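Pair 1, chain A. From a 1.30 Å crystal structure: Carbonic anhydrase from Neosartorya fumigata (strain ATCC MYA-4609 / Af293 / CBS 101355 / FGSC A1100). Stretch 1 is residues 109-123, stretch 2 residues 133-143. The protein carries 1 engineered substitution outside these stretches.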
# COMPACT_ATOMS: atom_id res chain seq x y z
N SER A 109 -8.95 -10.99 13.56
CA SER A 109 -10.02 -10.65 14.56
C SER A 109 -11.08 -9.77 13.89
O SER A 109 -12.31 -9.98 14.11
CB SER A 109 -9.47 -10.00 15.78
OG SER A 109 -8.33 -10.69 16.30
N VAL A 110 -10.68 -8.80 13.07
CA VAL A 110 -11.67 -7.96 12.35
C VAL A 110 -12.60 -8.83 11.51
O VAL A 110 -13.82 -8.66 11.55
CB VAL A 110 -10.95 -6.93 11.48
CG1 VAL A 110 -11.91 -6.22 10.52
CG2 VAL A 110 -10.19 -5.99 12.39
N LEU A 111 -12.03 -9.77 10.76
CA LEU A 111 -12.85 -10.63 9.88
C LEU A 111 -13.70 -11.59 10.74
O LEU A 111 -14.84 -11.85 10.34
CB LEU A 111 -11.93 -11.37 8.91
CG LEU A 111 -11.29 -10.48 7.86
CD1 LEU A 111 -10.33 -11.26 7.02
CD2 LEU A 111 -12.31 -9.80 6.97
N ASP A 112 -13.16 -12.10 11.85
CA ASP A 112 -13.96 -12.98 12.74
C ASP A 112 -15.16 -12.16 13.21
O ASP A 112 -16.31 -12.69 13.19
CB ASP A 112 -13.09 -13.60 13.83
CG ASP A 112 -12.23 -14.77 13.36
OD1 ASP A 112 -12.49 -15.33 12.26
OD2 ASP A 112 -11.28 -15.10 14.08
N THR A 113 -14.94 -10.95 13.71
CA THR A 113 -16.03 -10.09 14.15
C THR A 113 -17.02 -9.76 13.03
O THR A 113 -18.21 -9.73 13.29
CB THR A 113 -15.48 -8.83 14.80
OG1 THR A 113 -14.95 -9.26 16.04
CG2 THR A 113 -16.54 -7.77 15.01
N LEU A 114 -16.58 -9.47 11.79
CA LEU A 114 -17.53 -9.27 10.68
C LEU A 114 -18.41 -10.50 10.56
O LEU A 114 -19.60 -10.36 10.36
CB LEU A 114 -16.83 -9.07 9.34
CG LEU A 114 -16.28 -7.70 9.08
CD1 LEU A 114 -15.55 -7.75 7.74
CD2 LEU A 114 -17.39 -6.66 9.08
N ARG A 115 -17.78 -11.66 10.49
CA ARG A 115 -18.51 -12.91 10.22
C ARG A 115 -19.53 -13.15 11.33
O ARG A 115 -20.60 -13.65 11.02
CB ARG A 115 -17.53 -14.08 10.04
CG ARG A 115 -16.73 -13.98 8.75
CD ARG A 115 -15.97 -15.21 8.27
NE ARG A 115 -14.67 -15.13 8.86
CZ ARG A 115 -13.48 -14.91 8.28
NH1 ARG A 115 -13.37 -14.84 6.96
NH2 ARG A 115 -12.38 -14.77 9.03
N SER A 116 -19.18 -12.91 12.60
CA SER A 116 -20.12 -13.16 13.73
C SER A 116 -21.20 -12.08 13.76
O SER A 116 -22.38 -12.41 13.89
CB SER A 116 -19.38 -13.30 15.03
OG SER A 116 -18.64 -12.14 15.35
N THR A 117 -20.83 -10.80 13.63
CA THR A 117 -21.79 -9.67 13.66
C THR A 117 -22.82 -9.88 12.54
O THR A 117 -24.03 -9.66 12.79
CB THR A 117 -21.05 -8.33 13.55
OG1 THR A 117 -20.11 -8.28 14.63
CG2 THR A 117 -21.98 -7.13 13.54
N HIS A 118 -22.39 -10.25 11.33
CA HIS A 118 -23.26 -10.33 10.14
C HIS A 118 -23.60 -11.76 9.73
O HIS A 118 -23.89 -11.96 8.58
CB HIS A 118 -22.61 -9.50 9.00
CG HIS A 118 -22.35 -8.09 9.38
ND1 HIS A 118 -23.36 -7.16 9.58
CD2 HIS A 118 -21.20 -7.45 9.69
CE1 HIS A 118 -22.84 -5.99 9.90
NE2 HIS A 118 -21.49 -6.15 10.01
N ARG A 119 -23.60 -12.68 10.70
CA ARG A 119 -23.77 -14.13 10.45
C ARG A 119 -25.07 -14.40 9.67
O ARG A 119 -25.06 -15.21 8.78
CB ARG A 119 -23.71 -14.92 11.76
CG ARG A 119 -23.67 -16.43 11.55
CD ARG A 119 -23.35 -17.20 12.83
NE ARG A 119 -24.47 -17.19 13.78
CZ ARG A 119 -24.52 -17.89 14.92
NH1 ARG A 119 -23.51 -18.66 15.29
NH2 ARG A 119 -25.59 -17.79 15.70
N ARG A 120 -26.19 -13.78 10.07
CA ARG A 120 -27.50 -14.08 9.44
C ARG A 120 -27.52 -13.55 8.00
O ARG A 120 -28.03 -14.25 7.13
CB ARG A 120 -28.65 -13.49 10.25
CG ARG A 120 -28.80 -14.11 11.63
CD ARG A 120 -30.26 -14.07 12.07
NE ARG A 120 -30.49 -14.80 13.31
CZ ARG A 120 -30.23 -14.32 14.52
NH1 ARG A 120 -29.75 -13.10 14.66
NH2 ARG A 120 -30.47 -15.06 15.59
N THR A 121 -26.95 -12.37 7.75
CA THR A 121 -26.77 -11.85 6.38
C THR A 121 -25.93 -12.86 5.58
O THR A 121 -26.36 -13.30 4.49
CB THR A 121 -26.13 -10.46 6.37
OG1 THR A 121 -26.96 -9.51 7.03
CG2 THR A 121 -25.89 -9.96 4.96
N LEU A 122 -24.77 -13.23 6.10
CA LEU A 122 -23.83 -14.09 5.33
C LEU A 122 -24.48 -15.46 5.08
O LEU A 122 -24.37 -15.95 3.97
CB LEU A 122 -22.52 -14.22 6.11
CG LEU A 122 -21.74 -12.91 6.23
CD1 LEU A 122 -20.54 -13.07 7.14
CD2 LEU A 122 -21.30 -12.41 4.87
N ASP A 123 -25.15 -16.00 6.10
CA ASP A 123 -25.78 -17.35 6.04
C ASP A 123 -26.88 -17.38 4.97
O ASP A 123 -27.19 -18.48 4.49
CB ASP A 123 -26.25 -17.79 7.42
CG ASP A 123 -25.12 -18.29 8.32
OD1 ASP A 123 -24.01 -18.46 7.81
OD2 ASP A 123 -25.35 -18.47 9.53
N ALA A 133 -20.45 -10.14 -0.29
CA ALA A 133 -21.03 -9.45 0.87
C ALA A 133 -19.96 -9.17 1.91
O ALA A 133 -19.96 -8.10 2.50
CB ALA A 133 -22.17 -10.28 1.41
N LEU A 134 -19.05 -10.10 2.20
CA LEU A 134 -18.02 -9.87 3.20
C LEU A 134 -17.11 -8.74 2.74
O LEU A 134 -16.75 -7.86 3.55
CB LEU A 134 -17.23 -11.16 3.37
CG LEU A 134 -16.37 -11.21 4.61
CD1 LEU A 134 -17.21 -11.10 5.90
CD2 LEU A 134 -15.59 -12.52 4.60
N VAL A 135 -16.80 -8.66 1.46
CA VAL A 135 -15.99 -7.51 0.95
C VAL A 135 -16.72 -6.20 1.29
O VAL A 135 -16.10 -5.22 1.72
CB VAL A 135 -15.73 -7.67 -0.54
CG1 VAL A 135 -15.29 -6.39 -1.19
CG2 VAL A 135 -14.70 -8.76 -0.80
N GLU A 136 -18.01 -6.13 0.97
CA GLU A 136 -18.80 -4.89 1.16
C GLU A 136 -18.87 -4.54 2.64
O GLU A 136 -18.73 -3.36 3.02
CB GLU A 136 -20.22 -5.07 0.59
CG GLU A 136 -20.24 -5.28 -0.91
CD GLU A 136 -21.52 -5.84 -1.50
OE1 GLU A 136 -22.45 -6.07 -0.71
OE2 GLU A 136 -21.54 -6.07 -2.75
N LEU A 137 -19.17 -5.52 3.47
CA LEU A 137 -19.31 -5.30 4.91
C LEU A 137 -17.99 -4.80 5.46
O LEU A 137 -17.97 -3.99 6.40
CB LEU A 137 -19.81 -6.56 5.63
CG LEU A 137 -21.28 -6.92 5.33
CD1 LEU A 137 -21.53 -8.36 5.68
CD2 LEU A 137 -22.22 -6.02 6.12
N ASN A 138 -16.87 -5.37 5.02
CA ASN A 138 -15.55 -4.93 5.51
C ASN A 138 -15.37 -3.45 5.16
O ASN A 138 -14.87 -2.70 6.00
CB ASN A 138 -14.47 -5.83 4.97
CG ASN A 138 -13.10 -5.48 5.46
OD1 ASN A 138 -12.90 -5.39 6.67
ND2 ASN A 138 -12.18 -5.30 4.50
N VAL A 139 -15.69 -3.05 3.95
CA VAL A 139 -15.56 -1.61 3.58
C VAL A 139 -16.42 -0.77 4.52
O VAL A 139 -15.90 0.19 5.10
CB VAL A 139 -15.94 -1.34 2.12
CG1 VAL A 139 -15.91 0.15 1.85
CG2 VAL A 139 -14.98 -2.05 1.16
N LEU A 140 -17.66 -1.17 4.75
CA LEU A 140 -18.56 -0.35 5.61
C LEU A 140 -17.97 -0.26 6.99
O LEU A 140 -17.96 0.84 7.57
CB LEU A 140 -19.92 -0.99 5.62
CG LEU A 140 -20.76 -0.82 4.36
CD1 LEU A 140 -22.00 -1.71 4.46
CD2 LEU A 140 -21.14 0.63 4.13
N GLU A 141 -17.51 -1.38 7.55
CA GLU A 141 -17.00 -1.34 8.94
C GLU A 141 -15.68 -0.60 8.98
O GLU A 141 -15.43 0.13 9.96
CB GLU A 141 -16.94 -2.77 9.49
CG GLU A 141 -18.33 -3.38 9.59
CD GLU A 141 -19.14 -3.16 10.85
OE1 GLU A 141 -19.03 -2.04 11.45
OE2 GLU A 141 -19.87 -4.11 11.25
N GLN A 142 -14.83 -0.69 7.98
CA GLN A 142 -13.59 0.12 8.01
C GLN A 142 -13.90 1.62 7.93
O GLN A 142 -13.24 2.39 8.58
CB GLN A 142 -12.66 -0.29 6.87
CG GLN A 142 -12.10 -1.70 7.03
CD GLN A 142 -11.27 -1.84 8.26
OE1 GLN A 142 -10.44 -1.02 8.56
NE2 GLN A 142 -11.45 -2.93 9.01
N VAL A 143 -14.85 2.01 7.11
CA VAL A 143 -15.24 3.45 7.07
C VAL A 143 -15.74 3.92 8.44
O VAL A 143 -15.25 4.94 8.93
CB VAL A 143 -16.28 3.64 5.97
CG1 VAL A 143 -16.91 5.04 6.10
CG2 VAL A 143 -15.66 3.42 4.60

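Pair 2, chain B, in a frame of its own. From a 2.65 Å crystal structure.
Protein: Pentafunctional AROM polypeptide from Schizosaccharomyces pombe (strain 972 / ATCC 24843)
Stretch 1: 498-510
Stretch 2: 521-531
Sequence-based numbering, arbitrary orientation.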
# COMPACT_ATOMS: atom_id res chain seq x y z
N CYS B 498 15.61 3.98 13.80
CA CYS B 498 15.63 3.93 12.35
C CYS B 498 16.54 5.00 11.81
O CYS B 498 16.67 6.06 12.41
CB CYS B 498 14.24 4.18 11.80
SG CYS B 498 13.01 3.06 12.46
N ASN B 499 17.13 4.74 10.64
CA ASN B 499 18.08 5.67 10.04
C ASN B 499 17.54 6.29 8.77
O ASN B 499 16.53 5.85 8.24
CB ASN B 499 19.45 5.00 9.81
CG ASN B 499 19.46 3.96 8.69
OD1 ASN B 499 18.44 3.55 8.13
ND2 ASN B 499 20.67 3.53 8.35
N GLY B 500 18.25 7.32 8.30
CA GLY B 500 17.81 8.12 7.17
C GLY B 500 17.86 7.40 5.84
O GLY B 500 17.19 7.78 4.89
N LEU B 501 18.67 6.36 5.77
CA LEU B 501 18.71 5.54 4.58
C LEU B 501 17.40 4.77 4.41
O LEU B 501 16.85 4.69 3.31
CB LEU B 501 19.91 4.60 4.64
CG LEU B 501 20.31 3.89 3.34
CD1 LEU B 501 20.31 4.85 2.14
CD2 LEU B 501 21.68 3.22 3.53
N GLU B 502 16.88 4.23 5.52
CA GLU B 502 15.56 3.62 5.47
C GLU B 502 14.52 4.60 4.92
O GLU B 502 13.76 4.24 4.03
CB GLU B 502 15.13 3.11 6.84
CG GLU B 502 13.66 2.76 6.88
CD GLU B 502 13.28 1.85 8.01
OE1 GLU B 502 14.12 1.60 8.88
OE2 GLU B 502 12.11 1.41 8.01
N ALA B 503 14.49 5.81 5.44
CA ALA B 503 13.53 6.80 4.95
C ALA B 503 13.71 7.12 3.49
O ALA B 503 12.72 7.20 2.76
CB ALA B 503 13.61 8.08 5.76
N LEU B 504 14.95 7.32 3.06
CA LEU B 504 15.27 7.55 1.63
C LEU B 504 14.73 6.42 0.75
O LEU B 504 14.18 6.67 -0.32
CB LEU B 504 16.78 7.68 1.40
CG LEU B 504 17.23 8.31 0.05
CD1 LEU B 504 18.54 9.05 0.30
CD2 LEU B 504 17.38 7.38 -1.19
N VAL B 505 14.91 5.18 1.20
CA VAL B 505 14.43 4.04 0.45
C VAL B 505 12.91 4.04 0.34
O VAL B 505 12.39 3.77 -0.73
CB VAL B 505 14.93 2.72 1.06
CG1 VAL B 505 14.16 1.52 0.51
CG2 VAL B 505 16.41 2.57 0.76
N ARG B 506 12.23 4.35 1.43
CA ARG B 506 10.77 4.40 1.42
C ARG B 506 10.18 5.58 0.61
O ARG B 506 9.05 5.46 0.13
CB ARG B 506 10.22 4.35 2.84
CG ARG B 506 10.58 3.07 3.59
CD ARG B 506 9.75 2.87 4.86
NE ARG B 506 10.21 1.79 5.75
CZ ARG B 506 9.88 0.49 5.65
NH1 ARG B 506 9.10 0.02 4.68
NH2 ARG B 506 10.36 -0.36 6.54
N GLN B 507 10.92 6.68 0.46
CA GLN B 507 10.52 7.79 -0.46
C GLN B 507 10.45 7.32 -1.88
O GLN B 507 9.48 7.59 -2.58
CB GLN B 507 11.51 8.95 -0.46
CG GLN B 507 11.48 9.79 0.79
CD GLN B 507 12.66 10.73 0.88
OE1 GLN B 507 13.38 10.93 -0.12
NE2 GLN B 507 12.88 11.31 2.08
N GLY B 508 11.53 6.66 -2.30
CA GLY B 508 11.62 6.02 -3.61
C GLY B 508 10.51 5.01 -3.83
O GLY B 508 9.93 4.99 -4.90
N LEU B 509 10.22 4.19 -2.83
CA LEU B 509 9.18 3.16 -2.97
C LEU B 509 7.78 3.77 -3.13
O LEU B 509 6.99 3.30 -3.94
CB LEU B 509 9.22 2.16 -1.80
CG LEU B 509 10.47 1.26 -1.77
CD1 LEU B 509 10.58 0.51 -0.45
CD2 LEU B 509 10.48 0.28 -2.92
N ALA B 510 7.50 4.82 -2.38
CA ALA B 510 6.28 5.60 -2.57
C ALA B 510 6.17 6.18 -3.99
O ALA B 510 5.09 6.16 -4.59
CB ALA B 510 6.23 6.72 -1.55
N PRO B 521 8.75 -4.68 -2.18
CA PRO B 521 9.17 -5.07 -0.82
C PRO B 521 10.37 -4.28 -0.32
O PRO B 521 11.38 -4.17 -1.04
CB PRO B 521 9.55 -6.54 -0.98
CG PRO B 521 9.93 -6.71 -2.42
CD PRO B 521 9.42 -5.52 -3.19
N PHE B 522 10.28 -3.74 0.89
CA PHE B 522 11.33 -2.89 1.42
C PHE B 522 12.64 -3.63 1.59
O PHE B 522 13.66 -3.16 1.13
CB PHE B 522 10.89 -2.26 2.73
CG PHE B 522 12.01 -1.60 3.50
CD1 PHE B 522 12.36 -0.28 3.25
CD2 PHE B 522 12.72 -2.30 4.47
CE1 PHE B 522 13.39 0.32 3.96
CE2 PHE B 522 13.74 -1.71 5.19
CZ PHE B 522 14.08 -0.39 4.93
N ASP B 523 12.60 -4.79 2.25
CA ASP B 523 13.82 -5.52 2.64
C ASP B 523 14.83 -5.79 1.53
O ASP B 523 15.99 -5.42 1.66
CB ASP B 523 13.46 -6.86 3.29
CG ASP B 523 12.99 -6.73 4.73
OD1 ASP B 523 12.94 -5.61 5.30
OD2 ASP B 523 12.67 -7.80 5.29
N ALA B 524 14.39 -6.45 0.46
CA ALA B 524 15.28 -6.80 -0.65
C ALA B 524 15.74 -5.60 -1.45
O ALA B 524 16.83 -5.60 -2.01
CB ALA B 524 14.64 -7.83 -1.58
N VAL B 525 14.91 -4.56 -1.52
CA VAL B 525 15.29 -3.34 -2.21
C VAL B 525 16.33 -2.58 -1.39
O VAL B 525 17.26 -2.00 -1.95
CB VAL B 525 14.08 -2.44 -2.49
CG1 VAL B 525 14.52 -1.15 -3.15
CG2 VAL B 525 13.09 -3.15 -3.41
N TYR B 526 16.16 -2.58 -0.08
CA TYR B 526 17.12 -1.98 0.85
C TYR B 526 18.47 -2.72 0.81
O TYR B 526 19.52 -2.09 0.80
CB TYR B 526 16.51 -1.94 2.27
CG TYR B 526 17.39 -1.34 3.34
CD1 TYR B 526 18.35 -2.12 4.00
CD2 TYR B 526 17.28 -0.01 3.69
CE1 TYR B 526 19.18 -1.58 4.97
CE2 TYR B 526 18.10 0.54 4.67
CZ TYR B 526 19.05 -0.25 5.30
OH TYR B 526 19.85 0.28 6.27
N GLN B 527 18.45 -4.06 0.74
CA GLN B 527 19.71 -4.85 0.71
C GLN B 527 20.63 -4.53 -0.46
O GLN B 527 21.85 -4.62 -0.32
CB GLN B 527 19.44 -6.37 0.76
CG GLN B 527 19.02 -6.93 2.13
CD GLN B 527 19.86 -6.38 3.30
OE1 GLN B 527 21.10 -6.32 3.22
NE2 GLN B 527 19.20 -5.98 4.39
N LYS B 528 20.05 -4.17 -1.61
CA LYS B 528 20.80 -3.80 -2.81
C LYS B 528 21.21 -2.32 -2.84
O LYS B 528 22.25 -1.98 -3.40
CB LYS B 528 20.01 -4.20 -4.07
CG LYS B 528 19.97 -5.72 -4.28
CD LYS B 528 19.50 -6.18 -5.67
CE LYS B 528 20.44 -5.77 -6.81
NZ LYS B 528 21.84 -6.22 -6.58
N VAL B 529 20.41 -1.45 -2.23
CA VAL B 529 20.82 -0.06 -2.05
C VAL B 529 22.07 0.00 -1.15
O VAL B 529 23.02 0.69 -1.51
CB VAL B 529 19.67 0.83 -1.51
CG1 VAL B 529 20.17 2.20 -1.10
CG2 VAL B 529 18.60 1.00 -2.57
N ILE B 530 22.09 -0.71 -0.03
CA ILE B 530 23.24 -0.60 0.91
C ILE B 530 24.54 -1.25 0.42
O ILE B 530 25.62 -0.78 0.79
CB ILE B 530 22.93 -1.07 2.35
CG1 ILE B 530 22.70 -2.58 2.46
CG2 ILE B 530 21.72 -0.31 2.90
CD1 ILE B 530 22.65 -3.06 3.90
N GLU B 531 24.42 -2.32 -0.39
CA GLU B 531 25.58 -3.04 -1.00
C GLU B 531 26.77 -2.17 -1.42
O GLU B 531 27.93 -2.57 -1.26
CB GLU B 531 25.14 -3.84 -2.22
CG GLU B 531 24.78 -5.29 -1.91
CD GLU B 531 24.53 -6.10 -3.16
OE1 GLU B 531 25.28 -5.92 -4.14
OE2 GLU B 531 23.59 -6.93 -3.17
OXT GLU B 531 26.61 -1.07 -1.95

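What geometry do the two pairs share? In each, two helices cross steeply, with axes 10.5 Å apart at closest approach and N-to-C directions 110° apart in pair 1 and 118° in pair 2. Fourteen central residues superpose with an RMSD of 0.5 Å. The backbones come near each other at matching places: Leu A114 CA lies 7.0 Å from Asn A138 CA, and Val B505 CA lies 6.6 Å from Tyr B526 CA. The areas buried are similar too, 577 Å² in pair 1 and 514 Å² in pair 2.

What fills the centre of the crossing? Leu A114 matches Val B505, and both point toward the other helix. Leu A114 is a knob in a hole formed by Leu A134, Leu A137, Asn A138 and Glu A141; its CD1 reaches Asn A138 CB at 3.5 Å and its CD2 reaches Glu A141 CG at 3.4 Å. The shorter Val B505 meets two larger partners, Phe B522 and Tyr B526, and one smaller one, Val B529. Val B505 CG1 is 3.7 Å from Phe B522 CE1, and Val B505 CG2 is 4.0 Å from Tyr B526 CD2 and 4.2 Å from Val B529 CG1. In the superposition Leu A134 falls on Phe B522, Asn A138 on Tyr B526 and Glu A141 on Val B529, and the aromatic rings of pair 2 bring bulk to the second helix. There the knob is Phe B522, seated among Glu B502, Val B505, Arg B506 and Leu B509.

How do the matched arginines, Arg A115 and Arg B506, use their positions? Both side chains leave sideways and bring their ends nearer the partner helix. Arg B506 lays its guanidinium flat on Phe B522, with centres 3.8 Å apart and planes at 14°, a cation-pi stack; a salt bridge from its NH2 to Glu B502 OE2, 2.9 Å long, ties it to its own helix. Arg A115 has an aliphatic neighbour instead: NH1 approaches Leu A134 CD2 obliquely at 4.0 Å, while NH2 forms a 3.3 Å salt bridge with Asp A112 OD1.

What happens toward the C-terminal side of the first helix? Here the backbones have parted somewhat, with the CA atoms of His A118 and Leu B509 1.5 Å apart after superposition. His A118 has just left helical geometry and stands right before the next helix, whereas Leu B509 is still within its helix. His A118 NE2 donates a 2.9 Å hydrogen bond to Glu A141 OE2 at the ring edge. Leu A137 matches Val B525, and the same position makes a CH-pi contact in pair 1, Leu A137 CD2 lying over a face of the His A118 ring 3.7 Å from its centroid, and an apolar one in pair 2, Val B525 CG1 lying 4.3 Å from Leu B509 CD2. Leu B509 CD1 is also 4.2 Å from Phe B522 CD1.

And at the other end? Val A110 matches Leu B501, both pointing toward the partner. Val A110 CG1 packs 3.6 Å from Gln A142 NE2, while Leu B501 CD2 lies 3.6 Å from Ile B530 CG2, an apolar counterpart at the matched position.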